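Local coordinates for alpha-n-acetylglucosaminidase family protein (Clostridium perfringens, PDB 4A41) that binds galactose through a family 32 carbohydrate-binding module, probably helping a family 89 alpha-N-acetylglucosaminidase to engage its glycan substrates, at residues N84-P90 against S126-F132; N112-I116 against T135-K141. All blocks are in the same frame, centred on the assembly; numbering follows the deposited sequence.

Interaction 1: N84-P90 against S126-F132; sequences NKFTYLP and SLKTLKF
F132 reaches N84 because its chi1 of 37° sets CG between its own backbone N and carbonyl carbon, which turns the ring back over the neighbouring strand. One ring face then lies on the N84 backbone, with F132 CE1 3.4 Å from N84 C, while the ring edge meets CB of F86. Y88 and K128 run alongside each other, and K128 CG touches the tyrosine edge at CD2 (3.8 Å). Bends at chi2 and chi4 return K128 NZ to the loop just before its own strand, where it donates to S126 O at 2.9 Å, with weaker links to S126 OG, S124 O and D122.

The backbones of strands 84-89 and 128-132 pair antiparallel, at 166° between their directions. Y88 and K128 exchange two N-H...O bonds of 2.8 Å between backbone N and O, F86 and L130 form a second reciprocal pair, and F132 N to N84 O ends the series, its donor 43° above the carbonyl plane. F86, Y88, K128 and L130 share the face turned to the sandwich interior, where F86 also packs on L104 and V140, and Y88 OH bonds to S153 O and I99 N. On the other face T87 CG2 meets T129 OG1 at 3.6 Å, and K85 lies beside K131.

Backbone bonding thus fixes the register of this F5/8 type C beta-sandwich sheet, apolar contacts line much of its inner face, and the K85 and K131 ammonium groups, 5.7 Å apart between NZ atoms, probably disfavour each other mildly, K85 having F160 as cation-pi partner.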
ATOM      1  N   ASN A  84      12.115   3.934  -8.193  1.00 13.25           N
ATOM      2  CA  ASN A  84      12.509   5.210  -7.593  1.00 13.89           C
ATOM      3  C   ASN A  84      11.371   6.060  -7.095  1.00 13.52           C
ATOM      4  O   ASN A  84      11.612   7.148  -6.616  1.00 12.41           O
ATOM      5  CB  ASN A  84      13.348   5.998  -8.594  1.00 15.74           C
ATOM      6  CG  ASN A  84      12.675   6.101  -9.904  1.00 18.83           C
ATOM      7  OD1 ASN A  84      11.553   6.611 -10.002  1.00 20.18           O
ATOM      8  ND2 ASN A  84      13.301   5.506 -10.934  1.00 25.31           N
ATOM      9  N   LYS A  85      10.130   5.590  -7.251  1.00 12.02           N
ATOM     10  CA  LYS A  85       8.991   6.374  -6.768  1.00 12.27           C
ATOM     11  C   LYS A  85       7.836   5.432  -6.411  1.00 11.79           C
ATOM     12  O   LYS A  85       7.725   4.332  -6.963  1.00 11.54           O
ATOM     13  CB  LYS A  85       8.585   7.412  -7.834  1.00 13.05           C
ATOM     14  CG  LYS A  85       7.397   8.312  -7.450  1.00 12.74           C
ATOM     15  CD  LYS A  85       7.245   9.455  -8.456  1.00 15.89           C
ATOM     16  CE  LYS A  85       6.508   9.058  -9.708  1.00 20.64           C
ATOM     17  NZ  LYS A  85       6.059  10.255 -10.530  1.00 22.72           N
ATOM     18  N   PHE A  86       7.006   5.878  -5.478  1.00 10.23           N
ATOM     19  CA  PHE A  86       5.859   5.115  -5.015  1.00 10.10           C
ATOM     20  C   PHE A  86       4.740   6.081  -4.712  1.00 10.83           C
ATOM     21  O   PHE A  86       4.988   7.111  -4.086  1.00 11.31           O
ATOM     22  CB  PHE A  86       6.241   4.331  -3.747  1.00 10.97           C
ATOM     23  CG  PHE A  86       5.099   3.522  -3.160  1.00  9.59           C
ATOM     24  CD1 PHE A  86       4.884   2.200  -3.559  1.00 10.84           C
ATOM     25  CD2 PHE A  86       4.286   4.066  -2.151  1.00 12.14           C
ATOM     26  CE1 PHE A  86       3.877   1.445  -3.005  1.00 11.37           C
ATOM     27  CE2 PHE A  86       3.246   3.312  -1.588  1.00 11.61           C
ATOM     28  CZ  PHE A  86       3.036   2.011  -2.016  1.00 11.54           C
ATOM     29  N   THR A  87       3.514   5.788  -5.148  1.00 10.51           N
ATOM     30  CA  THR A  87       2.416   6.690  -4.797  1.00 10.44           C
ATOM     31  C   THR A  87       1.328   5.934  -4.063  1.00  9.95           C
ATOM     32  O   THR A  87       1.057   4.760  -4.370  1.00  9.46           O
ATOM     33  CB  THR A  87       1.821   7.424  -6.027  1.00 11.24           C
ATOM     34  OG1 THR A  87       1.263   6.470  -6.958  1.00 11.56           O
ATOM     35  CG2 THR A  87       2.915   8.296  -6.722  1.00 11.52           C
ATOM     36  N   TYR A  88       0.754   6.619  -3.066  1.00 10.02           N
ATOM     37  CA  TYR A  88      -0.332   6.099  -2.259  1.00 10.09           C
ATOM     38  C   TYR A  88      -1.523   7.017  -2.462  1.00 11.21           C
ATOM     39  O   TYR A  88      -1.445   8.203  -2.111  1.00 12.17           O
ATOM     40  CB  TYR A  88       0.106   6.085  -0.779  1.00 10.56           C
ATOM     41  CG  TYR A  88      -1.013   5.982   0.233  1.00 10.16           C
ATOM     42  CD1 TYR A  88      -1.782   4.829   0.337  1.00 12.49           C
ATOM     43  CD2 TYR A  88      -1.303   7.055   1.070  1.00 11.51           C
ATOM     44  CE1 TYR A  88      -2.815   4.734   1.286  1.00 12.49           C
ATOM     45  CE2 TYR A  88      -2.357   6.970   2.011  1.00 11.35           C
ATOM     46  CZ  TYR A  88      -3.102   5.807   2.097  1.00 10.59           C
ATOM     47  OH  TYR A  88      -4.126   5.676   3.018  1.00 12.30           O
ATOM     48  N   LEU A  89      -2.607   6.475  -3.030  1.00 11.55           N
ATOM     49  CA  LEU A  89      -3.864   7.212  -3.173  1.00 11.71           C
ATOM     50  C   LEU A  89      -4.843   6.713  -2.121  1.00 11.50           C
ATOM     51  O   LEU A  89      -5.240   5.536  -2.130  1.00 10.77           O
ATOM     52  CB  LEU A  89      -4.461   7.056  -4.583  1.00 11.63           C
ATOM     53  CG  LEU A  89      -5.782   7.812  -4.805  1.00 12.38           C
ATOM     54  CD1 LEU A  89      -5.508   9.327  -4.821  1.00 13.16           C
ATOM     55  CD2 LEU A  89      -6.445   7.362  -6.111  1.00 12.21           C
ATOM     56  N   PRO A  90      -5.224   7.587  -1.168  1.00 11.91           N
ATOM     57  CA  PRO A  90      -6.206   7.213  -0.165  1.00 12.64           C
ATOM     58  C   PRO A  90      -7.580   7.019  -0.776  1.00 12.41           C
ATOM     59  O   PRO A  90      -7.861   7.477  -1.904  1.00 12.89           O
ATOM     60  CB  PRO A  90      -6.291   8.460   0.733  1.00 12.51           C
ATOM     61  CG  PRO A  90      -4.945   9.148   0.556  1.00 14.76           C
ATOM     62  CD  PRO A  90      -4.625   8.907  -0.894  1.00 12.48           C
ATOM     63  N   SER A 126      -5.433  13.514  -0.386  1.00 16.11           N
ATOM     64  CA  SER A 126      -4.450  13.822  -1.416  1.00 15.58           C
ATOM     65  C   SER A 126      -3.547  12.628  -1.704  1.00 14.69           C
ATOM     66  O   SER A 126      -3.193  11.874  -0.799  1.00 14.76           O
ATOM     67  CB  SER A 126      -3.594  15.022  -0.995  1.00 15.94           C
ATOM     68  OG  SER A 126      -2.829  14.704   0.130  1.00 19.58           O
ATOM     69  N   LEU A 127      -3.175  12.495  -2.970  1.00 14.10           N
ATOM     70  CA  LEU A 127      -2.120  11.563  -3.381  1.00 13.83           C
ATOM     71  C   LEU A 127      -0.865  11.845  -2.588  1.00 14.53           C
ATOM     72  O   LEU A 127      -0.432  13.023  -2.462  1.00 14.80           O
ATOM     73  CB  LEU A 127      -1.810  11.714  -4.875  1.00 13.62           C
ATOM     74  CG  LEU A 127      -0.850  10.690  -5.478  1.00 14.04           C
ATOM     75  CD1 LEU A 127      -1.526   9.302  -5.556  1.00 14.25           C
ATOM     76  CD2 LEU A 127      -0.362  11.146  -6.851  1.00 14.06           C
ATOM     77  N   LYS A 128      -0.276  10.784  -2.050  1.00 13.79           N
ATOM     78  CA  LYS A 128       0.976  10.894  -1.309  1.00 13.68           C
ATOM     79  C   LYS A 128       2.066  10.240  -2.152  1.00 14.05           C
ATOM     80  O   LYS A 128       1.962   9.062  -2.547  1.00 13.96           O
ATOM     81  CB  LYS A 128       0.901  10.220   0.076  1.00 13.53           C
ATOM     82  CG  LYS A 128      -0.253  10.671   1.005  1.00 15.33           C
ATOM     83  CD  LYS A 128      -0.334  12.223   1.107  1.00 14.78           C
ATOM     84  CE  LYS A 128      -1.306  12.655   2.236  1.00 15.44           C
ATOM     85  NZ  LYS A 128      -2.711  12.097   2.031  1.00 16.03           N
ATOM     86  N   THR A 129       3.138  10.995  -2.408  1.00 13.16           N
ATOM     87  CA  THR A 129       4.211  10.505  -3.267  1.00 13.44           C
ATOM     88  C   THR A 129       5.524  10.373  -2.510  1.00 13.88           C
ATOM     89  O   THR A 129       5.941  11.296  -1.776  1.00 14.70           O
ATOM     90  CB  THR A 129       4.402  11.477  -4.458  1.00 12.10           C
ATOM     91  OG1 THR A 129       3.183  11.546  -5.201  1.00 14.19           O
ATOM     92  CG2 THR A 129       5.541  11.048  -5.372  1.00 14.97           C
ATOM     93  N   LEU A 130       6.168   9.231  -2.708  1.00 13.25           N
ATOM     94  CA  LEU A 130       7.527   8.984  -2.175  1.00 13.45           C
ATOM     95  C   LEU A 130       8.487   8.894  -3.325  1.00 13.69           C
ATOM     96  O   LEU A 130       8.224   8.232  -4.321  1.00 14.27           O
ATOM     97  CB  LEU A 130       7.588   7.696  -1.352  1.00 13.40           C
ATOM     98  CG  LEU A 130       6.589   7.596  -0.186  1.00 12.48           C
ATOM     99  CD1 LEU A 130       6.593   6.209   0.409  1.00 13.19           C
ATOM    100  CD2 LEU A 130       6.900   8.654   0.869  1.00 15.89           C
ATOM    101  N   LYS A 131       9.619   9.587  -3.189  1.00 13.55           N
ATOM    102  CA  LYS A 131      10.699   9.511  -4.190  1.00 14.04           C
ATOM    103  C   LYS A 131      11.951   9.157  -3.441  1.00 15.02           C
ATOM    104  O   LYS A 131      12.239   9.740  -2.394  1.00 17.33           O
ATOM    105  CB  LYS A 131      10.890  10.853  -4.882  1.00 13.54           C
ATOM    106  CG  LYS A 131       9.678  11.236  -5.690  1.00 15.80           C
ATOM    107  CD  LYS A 131       9.765  12.684  -6.106  1.00 17.57           C
ATOM    108  CE  LYS A 131       8.687  12.968  -7.136  1.00 20.73           C
ATOM    109  NZ  LYS A 131       8.908  14.303  -7.780  1.00 24.88           N
ATOM    110  N   PHE A 132      12.698   8.188  -3.943  1.00 13.81           N
ATOM    111  CA  PHE A 132      13.826   7.673  -3.162  1.00 13.10           C
ATOM    112  C   PHE A 132      14.951   7.214  -4.082  1.00 13.40           C
ATOM    113  O   PHE A 132      14.742   7.041  -5.271  1.00 13.34           O
ATOM    114  CB  PHE A 132      13.364   6.502  -2.261  1.00 13.47           C
ATOM    115  CG  PHE A 132      12.341   5.614  -2.922  1.00 13.02           C
ATOM    116  CD1 PHE A 132      12.727   4.637  -3.848  1.00 12.20           C
ATOM    117  CD2 PHE A 132      10.986   5.790  -2.641  1.00 13.27           C
ATOM    118  CE1 PHE A 132      11.770   3.840  -4.485  1.00 12.37           C
ATOM    119  CE2 PHE A 132      10.018   5.001  -3.276  1.00 13.50           C
ATOM    120  CZ  PHE A 132      10.394   4.025  -4.181  1.00 13.13           C
TER

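Interaction 2: N112-I116 against T135-K141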
ATOM      1  N   ASN A 112      12.769 -11.489   2.783  1.00 20.23           N
ATOM      2  CA  ASN A 112      13.635 -10.585   3.537  1.00 19.60           C
ATOM      3  C   ASN A 112      13.483  -9.160   3.021  1.00 18.80           C
ATOM      4  O   ASN A 112      13.719  -8.918   1.840  1.00 19.06           O
ATOM      5  CB  ASN A 112      15.086 -11.031   3.403  1.00 20.31           C
ATOM      6  CG  ASN A 112      15.321 -12.386   3.999  1.00 23.19           C
ATOM      7  OD1 ASN A 112      15.190 -12.568   5.213  1.00 28.03           O
ATOM      8  ND2 ASN A 112      15.634 -13.356   3.152  1.00 24.94           N
ATOM      9  N   PHE A 113      13.073  -8.245   3.901  1.00 17.61           N
ATOM     10  CA  PHE A 113      12.766  -6.848   3.513  1.00 16.86           C
ATOM     11  C   PHE A 113      13.761  -5.851   4.100  1.00 16.76           C
ATOM     12  O   PHE A 113      14.361  -6.110   5.146  1.00 19.20           O
ATOM     13  CB  PHE A 113      11.311  -6.476   3.900  1.00 16.30           C
ATOM     14  CG  PHE A 113      10.273  -7.068   2.969  1.00 15.69           C
ATOM     15  CD1 PHE A 113       9.875  -8.404   3.077  1.00 13.97           C
ATOM     16  CD2 PHE A 113       9.733  -6.298   1.947  1.00 15.24           C
ATOM     17  CE1 PHE A 113       8.952  -8.959   2.188  1.00 15.94           C
ATOM     18  CE2 PHE A 113       8.808  -6.827   1.075  1.00 13.51           C
ATOM     19  CZ  PHE A 113       8.427  -8.155   1.162  1.00 13.31           C
ATOM     20  N   ARG A 114      13.918  -4.709   3.441  1.00 15.09           N
ATOM     21  CA  ARG A 114      14.771  -3.631   3.917  1.00 13.94           C
ATOM     22  C   ARG A 114      14.031  -2.307   3.778  1.00 13.73           C
ATOM     23  O   ARG A 114      13.282  -2.115   2.799  1.00 13.85           O
ATOM     24  CB  ARG A 114      16.117  -3.608   3.165  1.00 14.45           C
ATOM     25  CG  ARG A 114      16.058  -3.238   1.683  1.00 14.88           C
ATOM     26  CD  ARG A 114      17.421  -3.390   0.976  1.00 17.06           C
ATOM     27  NE  ARG A 114      17.349  -2.951  -0.431  1.00 16.32           N
ATOM     28  CZ  ARG A 114      17.160  -3.762  -1.475  1.00 17.85           C
ATOM     29  NH1 ARG A 114      17.000  -5.076  -1.306  1.00 18.06           N
ATOM     30  NH2 ARG A 114      17.108  -3.258  -2.693  1.00 17.06           N
ATOM     31  N   LYS A 115      14.179  -1.450   4.783  1.00 13.48           N
ATOM     32  CA  LYS A 115      13.507  -0.165   4.808  1.00 13.59           C
ATOM     33  C   LYS A 115      14.175   0.832   3.880  1.00 13.11           C
ATOM     34  O   LYS A 115      15.398   1.070   3.950  1.00 14.07           O
ATOM     35  CB  LYS A 115      13.414   0.371   6.237  1.00 13.52           C
ATOM     36  CG  LYS A 115      12.720   1.724   6.369  1.00 14.71           C
ATOM     37  CD  LYS A 115      12.535   2.156   7.853  1.00 15.09           C
ATOM     38  CE  LYS A 115      13.884   2.363   8.532  1.00 15.34           C
ATOM     39  NZ  LYS A 115      13.651   2.616   9.998  1.00 16.37           N
ATOM     40  N   ILE A 116      13.369   1.453   3.023  1.00 13.86           N
ATOM     41  CA  ILE A 116      13.859   2.541   2.165  1.00 13.36           C
ATOM     42  C   ILE A 116      13.256   3.941   2.379  1.00 13.53           C
ATOM     43  O   ILE A 116      13.795   4.937   1.878  1.00 13.89           O
ATOM     44  CB  ILE A 116      13.792   2.157   0.647  1.00 13.45           C
ATOM     45  CG1 ILE A 116      12.335   1.982   0.173  1.00 14.13           C
ATOM     46  CG2 ILE A 116      14.634   0.908   0.416  1.00 14.87           C
ATOM     47  CD1 ILE A 116      12.185   1.972  -1.389  1.00 14.86           C
ATOM     48  N   THR A 135      16.565   1.710  -6.366  1.00 14.04           N
ATOM     49  CA  THR A 135      16.935   0.461  -5.706  1.00 14.97           C
ATOM     50  C   THR A 135      16.237  -0.704  -6.387  1.00 14.84           C
ATOM     51  O   THR A 135      15.157  -0.528  -6.940  1.00 13.84           O
ATOM     52  CB  THR A 135      16.634   0.554  -4.178  1.00 16.33           C
ATOM     53  OG1 THR A 135      17.445  -0.371  -3.443  1.00 18.59           O
ATOM     54  CG2 THR A 135      15.150   0.342  -3.875  1.00 15.07           C
ATOM     55  N   LYS A 136      16.875  -1.875  -6.345  1.00 15.01           N
ATOM     56  CA  LYS A 136      16.371  -3.057  -7.030  1.00 15.52           C
ATOM     57  C   LYS A 136      15.348  -3.790  -6.156  1.00 13.82           C
ATOM     58  O   LYS A 136      15.618  -4.059  -4.983  1.00 14.72           O
ATOM     59  CB  LYS A 136      17.537  -3.995  -7.389  1.00 16.32           C
ATOM     60  CG  LYS A 136      17.204  -4.970  -8.477  1.00 21.49           C
ATOM     61  CD  LYS A 136      18.416  -5.398  -9.306  1.00 29.66           C
ATOM     62  CE  LYS A 136      17.947  -5.791 -10.709  1.00 33.27           C
ATOM     63  NZ  LYS A 136      17.126  -4.708 -11.373  1.00 37.20           N
ATOM     64  N   ALA A 137      14.186  -4.112  -6.709  1.00 12.50           N
ATOM     65  CA  ALA A 137      13.137  -4.766  -5.910  1.00 11.83           C
ATOM     66  C   ALA A 137      12.307  -5.697  -6.763  1.00 11.08           C
ATOM     67  O   ALA A 137      11.958  -5.341  -7.891  1.00 10.45           O
ATOM     68  CB  ALA A 137      12.204  -3.703  -5.270  1.00 13.29           C
ATOM     69  N   THR A 138      11.952  -6.853  -6.201  1.00 11.46           N
ATOM     70  CA  THR A 138      10.874  -7.686  -6.745  1.00 11.57           C
ATOM     71  C   THR A 138       9.557  -7.492  -6.011  1.00 11.47           C
ATOM     72  O   THR A 138       8.491  -7.875  -6.519  1.00 11.90           O
ATOM     73  CB  THR A 138      11.210  -9.193  -6.676  1.00 12.64           C
ATOM     74  OG1 THR A 138      11.581  -9.573  -5.337  1.00 12.56           O
ATOM     75  CG2 THR A 138      12.385  -9.503  -7.623  1.00 13.95           C
ATOM     76  N   HIS A 139       9.628  -6.881  -4.825  1.00 10.94           N
ATOM     77  CA  HIS A 139       8.459  -6.689  -3.951  1.00 11.52           C
ATOM     78  C   HIS A 139       8.610  -5.354  -3.261  1.00 11.34           C
ATOM     79  O   HIS A 139       9.721  -4.967  -2.871  1.00 11.48           O
ATOM     80  CB  HIS A 139       8.391  -7.736  -2.823  1.00 11.94           C
ATOM     81  CG  HIS A 139       8.217  -9.148  -3.287  1.00 11.90           C
ATOM     82  ND1 HIS A 139       9.201  -9.848  -3.951  1.00 11.77           N
ATOM     83  CD2 HIS A 139       7.176 -10.006  -3.147  1.00 14.96           C
ATOM     84  CE1 HIS A 139       8.766 -11.063  -4.227  1.00 15.54           C
ATOM     85  NE2 HIS A 139       7.534 -11.182  -3.761  1.00 15.62           N
ATOM     86  N   VAL A 140       7.483  -4.670  -3.065  1.00 10.13           N
ATOM     87  CA  VAL A 140       7.405  -3.439  -2.293  1.00 10.80           C
ATOM     88  C   VAL A 140       6.322  -3.573  -1.237  1.00 10.10           C
ATOM     89  O   VAL A 140       5.213  -3.986  -1.551  1.00 10.65           O
ATOM     90  CB  VAL A 140       7.087  -2.222  -3.212  1.00 11.26           C
ATOM     91  CG1 VAL A 140       6.936  -0.927  -2.406  1.00 12.11           C
ATOM     92  CG2 VAL A 140       8.163  -2.071  -4.267  1.00 13.17           C
ATOM     93  N   LYS A 141       6.663  -3.221   0.000  1.00 10.25           N
ATOM     94  CA  LYS A 141       5.758  -3.389   1.129  1.00 10.91           C
ATOM     95  C   LYS A 141       5.503  -2.016   1.736  1.00  9.77           C
ATOM     96  O   LYS A 141       6.422  -1.290   2.164  1.00 10.23           O
ATOM     97  CB  LYS A 141       6.332  -4.351   2.181  1.00 11.43           C
ATOM     98  CG  LYS A 141       5.456  -4.441   3.448  1.00 11.94           C
ATOM     99  CD  LYS A 141       6.110  -5.229   4.595  1.00 13.74           C
ATOM    100  CE  LYS A 141       6.451  -6.655   4.215  1.00 17.42           C
ATOM    101  NZ  LYS A 141       6.928  -7.355   5.471  1.00 16.93           N
TER
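F113 and K141 cross at about a right angle, the lysine chain passing over one face of the phenyl ring. K141 CE sits 3.7 Å from the centroid of the F113 ring and only 3° off its normal, a CH-pi contact almost exactly over the centre. The ammonium follows as a cation-pi partner, with K141 NZ 4.2 Å from the F113 ring centroid. The bend at chi3 of K141 brings CE and NZ over the ring; CB, nearer the backbone, separately touches F113 CE2 at 3.7 Å. H139 adds its CB near F113 CZ, again with the two side chains roughly perpendicular.

R114 and T135 approach from opposite directions. The arginine chain, extended from CG to NE, spans the gap and presents the guanidinium edge: R114 NH2 donates to T135 OG1 at 3.0 Å, with the hydroxyl oxygen in the guanidinium plane and the N-H...O angle a nearly straight 170°. The same nitrogen donates to K136 O at 2.8 Å, but this bond is more bent (137°) and its acceptor lies out of that plane. I116 CD1 and T135 CG2 meet tip to tip.

T138 and H139 form a classic beta bulge facing S107, at the corner where the chain passes between sheets. R114 NH1 has a salt bridge to E108, so the guanidinium is held by an acid and two neutral oxygens, consistent with side chains at the start of edge strand 113-120 reaching a hydroxyl and a backbone carbonyl before the corner, and H139 and K141 after it.

Overall arrangement
Interaction 1 is the more deeply placed contact, with six of its fourteen touching residues buried, whereas interaction 2 lies at the surface and has none. Both use strand 128-137: residues 126-132 pair with 84-90 inside the four-stranded sheet, while 135-141 leave that sheet and enter the five-stranded one, whose outermost strand carries 112-116. Their chemistry differs accordingly. Neighbouring strands in interaction 1 are joined by backbone bonds and bury 654 Å²; in interaction 2 the axes of 113-116 and 135-137 stay 10.3 Å apart, leaving mainly side chains, charged, aromatic and neutral, to span the gap and bury 334 Å². The contacts meet where F132 CE1 packs on I116 CD1 (3.6 Å) and F86 CD1 on V140 CG1.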